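Local coordinates for protein uroporphyrinogen III synthase (Thermus thermophilus, PDB 1WCW) that probably acts as a uroporphyrinogen-III synthase, closing the linear tetrapyrrole hydroxymethylbilane into uroporphyrinogen III on the pathway to haem and related tetrapyrroles, at residues A[165-176]-A[193-204]. Sequence-based numbering, arbitrary orientation.
Sequences HLPDPEGILRLE and IQVEFLFEGAKD
The F197 ring packs against the end of strand 155-167, with P167 over one face and I193 on the opposite face. P167 CB sits 4.1 Å from the ring centroid, 19° off the normal, a CH-pi contact. I193 CG1 is 3.7 Å from the ring plane on the other side, offset toward the rim. At the ring edge, near its plane, is H165 O, 3.7 Å from F197 CZ. I193 CD1 also reaches H165 CB. Next along, I172 drops its CD1 onto F197 O (3.5 Å), and its CG2 rests on G201 and L198 CD1. L175 CD2 meets L198 CD1 as well, the two side chains crossing at about a right angle.

The protein has two alpha/beta domains joined by a pair of antiparallel strands, 39-43 and 155-167. Strand 155-167 returns from the mixed-sheet domain and leads into helix 169-181 of the parallel-sheet domain. Helix segments 169-176 and 193-201 cross at 80°, with their axes 9.3 Å apart at closest approach.

E176 carries its carboxylate on an extended chain, CG anti to the backbone N (chi1 177°), to the turn between helices 192-201 and 205-214. E176 OE2 accepts from K203 N on the syn side, with the donor tilted somewhat out of the carboxylate plane (2.8 Å). E176 OE1 accepts from D204 N through its syn lone pair (2.8 Å). An alanine here would take away both acceptors and would probably let the turn shift, its two N-H groups losing these partners. L173 CD2 packs on K203 CG (3.6 Å), while D204 OD1 caps helix 205-214 at A207 N.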
loop_
_atom_site.group_PDB
_atom_site.type_symbol
_atom_site.label_atom_id
_atom_site.label_comp_id
_atom_site.label_asym_id
_atom_site.label_seq_id
_atom_site.Cartn_x
_atom_site.Cartn_y
_atom_site.Cartn_z
ATOM N N HIS A 165 2.588 1.502 8.711
ATOM C CA HIS A 165 1.918 0.201 8.537
ATOM C C HIS A 165 2.974 -0.752 9.037
ATOM O O HIS A 165 4.163 -0.652 8.665
ATOM C CB HIS A 165 1.644 -0.117 7.047
ATOM C CG HIS A 165 0.487 0.597 6.529
ATOM N ND1 HIS A 165 0.443 1.262 5.326
ATOM C CD2 HIS A 165 -0.730 0.779 7.089
ATOM C CE1 HIS A 165 -0.739 1.820 5.166
ATOM N NE2 HIS A 165 -1.473 1.543 6.227
ATOM N N LEU A 166 2.570 -1.670 9.898
ATOM C CA LEU A 166 3.460 -2.696 10.400
ATOM C C LEU A 166 2.818 -4.015 10.226
ATOM O O LEU A 166 1.609 -4.111 10.120
ATOM C CB LEU A 166 3.578 -2.563 11.896
ATOM C CG LEU A 166 4.079 -1.214 12.415
ATOM C CD1 LEU A 166 3.801 -1.051 13.913
ATOM C CD2 LEU A 166 5.525 -1.147 12.118
ATOM N N PRO A 167 3.590 -5.070 10.176
ATOM C CA PRO A 167 2.966 -6.401 10.057
ATOM C C PRO A 167 2.258 -6.757 11.357
ATOM O O PRO A 167 2.548 -6.172 12.445
ATOM C CB PRO A 167 4.162 -7.328 9.833
ATOM C CG PRO A 167 5.332 -6.594 10.547
ATOM C CD PRO A 167 5.059 -5.114 10.273
ATOM N N ASP A 168 1.256 -7.620 11.284
ATOM C CA ASP A 168 0.613 -8.160 12.519
ATOM C C ASP A 168 1.225 -9.588 12.511
ATOM O O ASP A 168 0.664 -10.534 11.902
ATOM C CB ASP A 168 -0.907 -8.207 12.328
ATOM C CG ASP A 168 -1.610 -8.722 13.524
ATOM O OD1 ASP A 168 -1.008 -9.519 14.241
ATOM O OD2 ASP A 168 -2.774 -8.324 13.725
ATOM N N PRO A 169 2.356 -9.803 13.234
ATOM C CA PRO A 169 3.006 -11.108 13.197
ATOM C C PRO A 169 2.135 -12.276 13.542
ATOM O O PRO A 169 2.193 -13.306 12.857
ATOM C CB PRO A 169 4.210 -10.944 14.144
ATOM C CG PRO A 169 4.445 -9.482 14.129
ATOM C CD PRO A 169 3.056 -8.887 14.154
ATOM N N GLU A 170 1.369 -12.158 14.635
ATOM C CA GLU A 170 0.514 -13.271 15.022
ATOM C C GLU A 170 -0.582 -13.523 13.963
ATOM O O GLU A 170 -0.927 -14.693 13.669
ATOM C CB GLU A 170 -0.120 -13.012 16.403
ATOM C CG GLU A 170 0.874 -12.644 17.544
ATOM C CD GLU A 170 1.577 -11.291 17.311
ATOM O OE1 GLU A 170 0.892 -10.281 16.983
ATOM O OE2 GLU A 170 2.828 -11.221 17.442
ATOM N N GLY A 171 -1.145 -12.412 13.462
ATOM C CA GLY A 171 -2.174 -12.501 12.428
ATOM C C GLY A 171 -1.630 -13.207 11.184
ATOM O O GLY A 171 -2.321 -14.005 10.569
ATOM N N ILE A 172 -0.404 -12.926 10.813
ATOM C CA ILE A 172 0.200 -13.530 9.643
ATOM C C ILE A 172 0.342 -15.022 9.881
ATOM O O ILE A 172 0.066 -15.839 8.990
ATOM C CB ILE A 172 1.550 -12.878 9.345
ATOM C CG1 ILE A 172 1.273 -11.458 8.791
ATOM C CG2 ILE A 172 2.403 -13.790 8.392
ATOM C CD1 ILE A 172 2.472 -10.462 9.010
ATOM N N LEU A 173 0.826 -15.421 11.077
ATOM C CA LEU A 173 1.001 -16.835 11.356
ATOM C C LEU A 173 -0.326 -17.579 11.365
ATOM O O LEU A 173 -0.395 -18.693 10.847
ATOM C CB LEU A 173 1.781 -17.020 12.694
ATOM C CG LEU A 173 3.243 -16.509 12.619
ATOM C CD1 LEU A 173 3.891 -16.791 14.006
ATOM C CD2 LEU A 173 4.025 -17.231 11.487
ATOM N N ARG A 174 -1.385 -16.922 11.847
ATOM C CA ARG A 174 -2.689 -17.545 11.864
ATOM C C ARG A 174 -3.194 -17.723 10.422
ATOM O O ARG A 174 -3.795 -18.762 10.089
ATOM C CB ARG A 174 -3.679 -16.692 12.659
ATOM C CG ARG A 174 -3.517 -16.796 14.172
ATOM C CD ARG A 174 -4.702 -16.191 14.872
ATOM N NE ARG A 174 -4.367 -14.942 15.541
ATOM C CZ ARG A 174 -4.726 -13.742 15.108
ATOM N NH1 ARG A 174 -4.351 -12.666 15.778
ATOM N NH2 ARG A 174 -5.467 -13.638 14.023
ATOM N N LEU A 175 -2.997 -16.731 9.585
ATOM C CA LEU A 175 -3.410 -16.865 8.189
ATOM C C LEU A 175 -2.603 -17.936 7.494
ATOM O O LEU A 175 -3.174 -18.750 6.731
ATOM C CB LEU A 175 -3.219 -15.535 7.522
ATOM C CG LEU A 175 -3.562 -15.505 5.988
ATOM C CD1 LEU A 175 -4.954 -16.085 5.710
ATOM C CD2 LEU A 175 -3.464 -14.103 5.468
ATOM N N GLU A 176 -1.279 -17.957 7.710
ATOM C CA GLU A 176 -0.486 -19.023 7.100
ATOM C C GLU A 176 -0.992 -20.417 7.512
ATOM O O GLU A 176 -1.160 -21.299 6.640
ATOM C CB GLU A 176 0.981 -18.826 7.480
ATOM C CG GLU A 176 1.871 -19.964 6.926
ATOM C CD GLU A 176 3.318 -19.894 7.443
ATOM O OE1 GLU A 176 4.182 -20.502 6.759
ATOM O OE2 GLU A 176 3.563 -19.246 8.487
ATOM N N ILE A 193 1.232 -4.081 0.096
ATOM C CA ILE A 193 1.912 -4.290 1.361
ATOM C C ILE A 193 1.362 -5.525 2.126
ATOM O O ILE A 193 2.089 -6.146 2.901
ATOM C CB ILE A 193 1.831 -2.992 2.221
ATOM C CG1 ILE A 193 2.955 -2.990 3.255
ATOM C CG2 ILE A 193 0.452 -2.870 2.851
ATOM C CD1 ILE A 193 3.056 -1.591 4.014
ATOM N N GLN A 194 0.120 -5.918 1.914
ATOM C CA GLN A 194 -0.403 -7.101 2.611
ATOM C C GLN A 194 0.279 -8.368 2.052
ATOM O O GLN A 194 0.536 -9.296 2.815
ATOM C CB GLN A 194 -1.904 -7.225 2.349
ATOM C CG GLN A 194 -2.626 -6.129 3.131
ATOM C CD GLN A 194 -3.936 -5.712 2.581
ATOM O OE1 GLN A 194 -4.468 -6.356 1.722
ATOM N NE2 GLN A 194 -4.482 -4.631 3.111
ATOM N N VAL A 195 0.563 -8.399 0.745
ATOM C CA VAL A 195 1.278 -9.527 0.148
ATOM C C VAL A 195 2.665 -9.541 0.754
ATOM O O VAL A 195 3.132 -10.616 1.139
ATOM C CB VAL A 195 1.400 -9.316 -1.401
ATOM C CG1 VAL A 195 2.198 -10.482 -2.004
ATOM C CG2 VAL A 195 0.016 -9.268 -2.043
ATOM N N GLU A 196 3.342 -8.389 0.848
ATOM C CA GLU A 196 4.702 -8.342 1.346
ATOM C C GLU A 196 4.740 -8.768 2.784
ATOM O O GLU A 196 5.590 -9.603 3.170
ATOM C CB GLU A 196 5.273 -6.917 1.204
ATOM C CG GLU A 196 5.272 -6.294 -0.204
ATOM C CD GLU A 196 6.077 -7.038 -1.250
ATOM O OE1 GLU A 196 5.881 -6.714 -2.458
ATOM O OE2 GLU A 196 6.890 -7.931 -0.935
ATOM N N PHE A 197 3.793 -8.333 3.622
ATOM C CA PHE A 197 3.818 -8.734 5.027
ATOM C C PHE A 197 3.576 -10.211 5.191
ATOM O O PHE A 197 4.220 -10.863 6.029
ATOM C CB PHE A 197 2.759 -7.963 5.828
ATOM C CG PHE A 197 3.105 -6.502 6.114
ATOM C CD1 PHE A 197 2.078 -5.614 6.420
ATOM C CD2 PHE A 197 4.358 -6.021 6.135
ATOM C CE1 PHE A 197 2.346 -4.260 6.756
ATOM C CE2 PHE A 197 4.589 -4.638 6.495
ATOM C CZ PHE A 197 3.573 -3.807 6.801
ATOM N N LEU A 198 2.613 -10.790 4.436
ATOM C CA LEU A 198 2.392 -12.228 4.556
ATOM C C LEU A 198 3.623 -13.013 4.196
ATOM O O LEU A 198 4.024 -13.917 4.973
ATOM C CB LEU A 198 1.204 -12.569 3.643
ATOM C CG LEU A 198 0.909 -14.057 3.600
ATOM C CD1 LEU A 198 0.524 -14.625 4.988
ATOM C CD2 LEU A 198 -0.262 -14.316 2.654
ATOM N N PHE A 199 4.233 -12.743 3.051
ATOM C CA PHE A 199 5.402 -13.534 2.676
ATOM C C PHE A 199 6.591 -13.217 3.517
ATOM O O PHE A 199 7.366 -14.194 3.783
ATOM C CB PHE A 199 5.730 -13.315 1.188
ATOM C CG PHE A 199 4.988 -14.254 0.282
ATOM C CD1 PHE A 199 3.778 -13.941 -0.267
ATOM C CD2 PHE A 199 5.503 -15.535 0.078
ATOM C CE1 PHE A 199 3.072 -14.887 -1.029
ATOM C CE2 PHE A 199 4.799 -16.491 -0.675
ATOM C CZ PHE A 199 3.620 -16.164 -1.218
ATOM N N GLU A 200 6.778 -12.002 4.006
ATOM C CA GLU A 200 7.964 -11.716 4.854
ATOM C C GLU A 200 7.765 -12.323 6.214
ATOM O O GLU A 200 8.809 -12.572 6.895
ATOM C CB GLU A 200 8.238 -10.213 4.987
ATOM C CG GLU A 200 8.679 -9.541 3.679
ATOM C CD GLU A 200 8.836 -8.051 3.796
ATOM O OE1 GLU A 200 8.735 -7.554 4.930
ATOM O OE2 GLU A 200 9.017 -7.351 2.805
ATOM N N GLY A 201 6.532 -12.545 6.655
ATOM C CA GLY A 201 6.300 -13.079 7.980
ATOM C C GLY A 201 5.960 -14.543 8.057
ATOM O O GLY A 201 5.759 -15.027 9.207
ATOM N N ALA A 202 5.870 -15.262 6.956
ATOM C CA ALA A 202 5.543 -16.697 7.003
ATOM C C ALA A 202 6.656 -17.561 7.578
ATOM O O ALA A 202 7.841 -17.275 7.382
ATOM C CB ALA A 202 5.237 -17.205 5.596
ATOM N N LYS A 203 6.246 -18.581 8.307
ATOM C CA LYS A 203 7.246 -19.550 8.754
ATOM C C LYS A 203 7.795 -20.346 7.574
ATOM O O LYS A 203 9.026 -20.667 7.538
ATOM C CB LYS A 203 6.624 -20.526 9.738
ATOM C CG LYS A 203 6.392 -19.923 11.107
ATOM C CD LYS A 203 5.822 -20.905 12.143
ATOM C CE LYS A 203 5.554 -20.144 13.476
ATOM N NZ LYS A 203 4.776 -20.938 14.527
ATOM N N ASP A 204 6.943 -20.668 6.579
ATOM C CA ASP A 204 7.368 -21.527 5.458
ATOM C C ASP A 204 6.866 -20.831 4.166
ATOM O O ASP A 204 5.841 -21.205 3.618
ATOM C CB ASP A 204 6.720 -22.900 5.668
ATOM C CG ASP A 204 7.278 -23.962 4.743
ATOM O OD1 ASP A 204 7.864 -23.634 3.670
ATOM O OD2 ASP A 204 7.063 -25.156 5.105
#